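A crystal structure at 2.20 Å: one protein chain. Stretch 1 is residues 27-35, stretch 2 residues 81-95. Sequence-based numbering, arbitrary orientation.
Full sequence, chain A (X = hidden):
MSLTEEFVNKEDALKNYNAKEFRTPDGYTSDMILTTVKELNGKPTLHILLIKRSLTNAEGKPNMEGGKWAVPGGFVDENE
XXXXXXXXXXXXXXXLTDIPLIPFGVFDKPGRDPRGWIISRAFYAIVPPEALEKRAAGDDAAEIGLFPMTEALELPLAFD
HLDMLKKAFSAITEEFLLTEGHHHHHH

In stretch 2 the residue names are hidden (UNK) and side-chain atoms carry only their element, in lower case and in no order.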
# COMPACT_ATOMS: atom_id res chain seq x y z
N GLY A 27 -5.75 0.86 13.27
CA GLY A 27 -6.51 0.03 12.32
C GLY A 27 -5.91 -0.03 10.94
O GLY A 27 -5.20 0.87 10.52
N TYR A 28 -6.24 -1.11 10.25
CA TYR A 28 -5.89 -1.32 8.88
C TYR A 28 -7.17 -1.69 8.19
O TYR A 28 -7.81 -2.65 8.59
CB TYR A 28 -4.91 -2.50 8.82
CG TYR A 28 -4.31 -2.81 7.48
CD1 TYR A 28 -3.92 -1.79 6.59
CD2 TYR A 28 -4.02 -4.13 7.13
CE1 TYR A 28 -3.32 -2.10 5.39
CE2 TYR A 28 -3.42 -4.43 5.93
CZ TYR A 28 -3.06 -3.43 5.06
OH TYR A 28 -2.44 -3.76 3.84
N THR A 29 -7.50 -0.97 7.11
CA THR A 29 -8.67 -1.28 6.30
C THR A 29 -8.36 -1.60 4.83
O THR A 29 -7.31 -1.24 4.30
CB THR A 29 -9.71 -0.14 6.34
OG1 THR A 29 -9.15 1.01 5.74
CG2 THR A 29 -10.09 0.22 7.77
N SER A 30 -9.27 -2.35 4.24
CA SER A 30 -9.28 -2.71 2.84
C SER A 30 -10.50 -2.03 2.22
O SER A 30 -11.63 -2.38 2.55
CB SER A 30 -9.44 -4.21 2.73
OG SER A 30 -9.01 -4.67 1.47
N ASP A 31 -10.27 -0.99 1.42
CA ASP A 31 -11.37 -0.22 0.80
C ASP A 31 -11.40 -0.42 -0.71
O ASP A 31 -10.36 -0.45 -1.37
CB ASP A 31 -11.20 1.26 1.17
CG ASP A 31 -11.41 1.50 2.66
OD1 ASP A 31 -12.48 1.05 3.16
OD2 ASP A 31 -10.52 2.08 3.34
N MET A 32 -12.62 -0.53 -1.24
CA MET A 32 -12.88 -0.98 -2.60
C MET A 32 -13.62 0.05 -3.45
O MET A 32 -14.77 0.39 -3.18
CB MET A 32 -13.72 -2.24 -2.58
CG MET A 32 -13.16 -3.36 -1.62
SD MET A 32 -13.95 -5.02 -1.87
CE MET A 32 -14.39 -4.65 -3.62
N ILE A 33 -12.97 0.52 -4.50
CA ILE A 33 -13.64 1.28 -5.55
C ILE A 33 -14.26 0.25 -6.49
O ILE A 33 -13.57 -0.42 -7.27
CB ILE A 33 -12.67 2.15 -6.25
CG1 ILE A 33 -12.14 3.20 -5.27
CG2 ILE A 33 -13.27 2.84 -7.43
CD1 ILE A 33 -13.12 4.21 -4.99
N LEU A 34 -15.58 0.12 -6.39
CA LEU A 34 -16.32 -0.89 -7.12
C LEU A 34 -17.06 -0.30 -8.30
O LEU A 34 -18.10 0.36 -8.11
CB LEU A 34 -17.33 -1.52 -6.18
CG LEU A 34 -17.80 -2.94 -6.38
CD1 LEU A 34 -16.62 -3.75 -6.88
CD2 LEU A 34 -18.33 -3.52 -5.02
N THR A 35 -16.55 -0.54 -9.50
CA THR A 35 -17.06 0.14 -10.69
C THR A 35 -17.65 -0.77 -11.75
O THR A 35 -17.39 -1.98 -11.77
CB THR A 35 -16.00 0.99 -11.34
OG1 THR A 35 -15.05 0.18 -12.02
CG2 THR A 35 -15.27 1.86 -10.31
N UNK A 81 -4.47 -10.85 4.80
CA UNK A 81 -3.95 -9.72 4.04
C UNK A 81 -5.11 -8.82 3.66
O UNK A 81 -6.29 -9.23 3.71
c UNK A 81 -3.26 -10.23 2.79
o UNK A 81 -4.22 -10.78 1.92
N UNK A 82 -4.79 -7.57 3.30
CA UNK A 82 -5.80 -6.61 2.89
C UNK A 82 -6.55 -7.14 1.64
O UNK A 82 -7.74 -6.91 1.50
c UNK A 82 -5.20 -5.23 2.63
N UNK A 83 -5.83 -7.83 0.77
CA UNK A 83 -6.37 -8.54 -0.39
C UNK A 83 -7.41 -9.58 -0.02
O UNK A 83 -8.47 -9.65 -0.64
c UNK A 83 -5.71 -9.96 -2.40
c UNK A 83 -4.59 -10.19 -3.43
o UNK A 83 -4.55 -9.44 -4.44
o UNK A 83 -3.76 -11.12 -3.24
c UNK A 83 -5.25 -9.23 -1.14
N UNK A 84 -7.11 -10.39 1.01
CA UNK A 84 -8.05 -11.39 1.46
C UNK A 84 -9.28 -10.71 1.98
O UNK A 84 -10.39 -11.10 1.65
n UNK A 84 -4.63 -14.83 1.85
o UNK A 84 -5.23 -13.74 3.74
c UNK A 84 -6.69 -13.52 1.81
c UNK A 84 -5.45 -14.04 2.56
c UNK A 84 -7.42 -12.35 2.48
N UNK A 85 -9.11 -9.65 2.77
CA UNK A 85 -10.23 -8.90 3.27
C UNK A 85 -11.09 -8.23 2.16
O UNK A 85 -12.32 -8.16 2.28
c UNK A 85 -9.78 -7.87 4.27
N UNK A 86 -10.44 -7.74 1.10
CA UNK A 86 -11.16 -7.17 -0.03
C UNK A 86 -11.93 -8.25 -0.81
O UNK A 86 -13.03 -7.99 -1.26
c UNK A 86 -10.20 -6.41 -0.98
N UNK A 87 -11.33 -9.42 -0.98
CA UNK A 87 -11.99 -10.52 -1.69
C UNK A 87 -13.24 -10.96 -0.95
O UNK A 87 -14.28 -11.19 -1.59
o UNK A 87 -8.47 -11.83 -4.39
o UNK A 87 -8.67 -13.13 -2.60
c UNK A 87 -10.57 -11.83 -3.32
c UNK A 87 -11.06 -11.72 -1.90
c UNK A 87 -9.13 -12.30 -3.44
N UNK A 88 -13.14 -11.04 0.37
CA UNK A 88 -14.29 -11.33 1.23
C UNK A 88 -15.34 -10.23 1.13
O UNK A 88 -16.52 -10.55 0.93
c UNK A 88 -13.10 -10.33 6.01
c UNK A 88 -13.92 -11.52 2.73
n UNK A 88 -12.66 -9.18 6.47
c UNK A 88 -15.19 -11.62 3.63
n UNK A 88 -14.38 -10.46 5.67
c UNK A 88 -14.97 -11.69 5.13
n UNK A 88 -12.28 -11.34 5.86
N UNK A 89 -14.93 -8.97 1.31
CA UNK A 89 -15.89 -7.85 1.31
C UNK A 89 -16.58 -7.70 -0.05
O UNK A 89 -17.73 -7.31 -0.10
c UNK A 89 -16.26 -6.09 4.19
o UNK A 89 -17.42 -6.22 3.71
c UNK A 89 -15.02 -6.44 3.33
c UNK A 89 -15.29 -6.51 1.80
o UNK A 89 -16.08 -5.67 5.37
N UNK A 90 -15.91 -8.04 -1.13
CA UNK A 90 -16.56 -8.07 -2.42
C UNK A 90 -17.75 -9.05 -2.39
O UNK A 90 -18.87 -8.67 -2.74
c UNK A 90 -14.96 -8.69 -5.90
c UNK A 90 -15.57 -8.44 -3.52
c UNK A 90 -16.10 -8.49 -4.95
c UNK A 90 -16.89 -7.21 -5.28
N UNK A 91 -17.51 -10.28 -1.94
CA UNK A 91 -18.58 -11.29 -1.86
C UNK A 91 -19.73 -10.94 -0.91
O UNK A 91 -20.89 -11.14 -1.27
o UNK A 91 -17.60 -15.54 -1.47
c UNK A 91 -19.16 -13.75 -1.27
c UNK A 91 -18.78 -15.16 -1.68
o UNK A 91 -19.68 -15.89 -2.19
c UNK A 91 -18.03 -12.70 -1.52
N UNK A 92 -19.43 -10.44 0.28
CA UNK A 92 -20.48 -10.08 1.24
C UNK A 92 -21.41 -9.01 0.70
O UNK A 92 -22.59 -8.95 1.05
o UNK A 92 -18.37 -11.03 5.58
c UNK A 92 -18.90 -10.19 4.82
c UNK A 92 -19.09 -10.58 3.35
c UNK A 92 -19.90 -9.56 2.56
o UNK A 92 -19.29 -9.06 5.21
N UNK A 93 -20.88 -8.15 -0.16
CA UNK A 93 -21.62 -7.00 -0.64
C UNK A 93 -22.25 -7.27 -2.00
O UNK A 93 -23.17 -6.57 -2.36
o UNK A 93 -22.14 -3.89 1.97
c UNK A 93 -21.36 -4.48 -0.23
c UNK A 93 -20.71 -5.76 -0.73
c UNK A 93 -21.15 -4.23 1.27
o UNK A 93 -20.00 -4.33 1.76
N UNK A 94 -21.76 -8.27 -2.75
CA UNK A 94 -22.24 -8.51 -4.12
C UNK A 94 -22.31 -9.95 -4.62
O UNK A 94 -22.74 -10.16 -5.76
c UNK A 94 -21.36 -7.74 -5.15
c UNK A 94 -20.89 -6.43 -4.58
o UNK A 94 -20.25 -8.56 -5.54
N UNK A 95 -21.85 -10.92 -3.82
CA UNK A 95 -21.75 -12.35 -4.23
C UNK A 95 -20.83 -12.62 -5.42
O UNK A 95 -20.82 -13.72 -5.94
o UNK A 95 -23.95 -12.95 -3.34
c UNK A 95 -23.14 -12.96 -4.51

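Position 81 has one side-chain carbon followed by one oxygen, and it does not touch the strand. This is Ser 81. It precedes the helix, and its OG accepts from the backbone N of position 84 at 3.1 Å, a capping bond.

Position 82 has a single side-chain carbon. This CB points toward the strand and lies 3.4 Å from Tyr 28 OH. The carbonyl O of position 82 accepts a hydrogen bond from Ser 30 OG at 2.6 Å. One carbon alone makes it Ala 82.

Position 83 has three carbons in a row, the third carrying two oxygens. It points away from the strand and is exposed. The carboxylate on a three-carbon chain makes it Glu 83.

Position 84 has three carbons, the third carrying one oxygen and one nitrogen. It is exposed and does not touch the strand. This amide is Gln 84. Its OE1 accepts from Ser 81 N at 3.2 Å, so the two residues bond reciprocally at the start of the helix.

Position 85 has one carbon. This CB packs 4.0 Å from Ser 30 CB. It is Ala 85.

Position 86 also has one carbon. CA-to-CB points sideways, yet CB comes within 3.2 Å of Ser 30 OG. The carbonyl O of position 86 is 3.2 Å from Met 32 SD. This is Ala 86.

Position 87 repeats the three carbons and two terminal oxygens. It is exposed, points away and makes no contact with the strand. It is Glu 87.

Position 88 has three carbons, a nitrogen, then a carbon bearing two more nitrogens. It makes no contact with the strand. The guanidinium identifies Arg 88.

Position 89 has three carbons and a carboxylate. CA-to-CB points toward the strand, with CB 4.2 Å from Met 32 SD, but the end of the side chain leads away. This is Glu 89.

Position 90 has four side-chain carbons, forked at the second. One end carbon lies 3.8 Å from Leu 34 CD1 and 3.9 Å from Met 32 CE. This is Leu 90.

Position 91 has three carbons ending in two oxygens. It is exposed and beyond reach of the strand. It is Glu 91.

Position 92 has the same atoms, also exposed and out of reach. It is Glu 92.

Position 93 has the same atoms. CA-to-CB points toward the strand, but the side chain makes no contact with it. It is Glu 93.

Position 94 has one carbon carrying an oxygen and a second carbon. That second carbon is 3.9 Å from Leu 34 CD2. This branching gives Thr 94. Its OG1 donates to Leu 90 O at 3.1 Å.

Position 95 has one carbon and one oxygen and does not reach the strand. It is Ser 95, with positive phi after the helix.

The helix crosses the strand at 48°. Tyr 28, Ser 30, Met 32 and Leu 34, alternate residues of the strand, point toward it. The backbones come close where Ala 82 faces Ser 30, with Ser 30 CA and Ala 82 CA 5.2 Å apart. One hydrogen bond joins the stretches there. Farther along, Met 32, Leu 34 and Leu 90 form an apolar contact.

Stretch 2, residues 81-95: SAEQAAERELEEETS
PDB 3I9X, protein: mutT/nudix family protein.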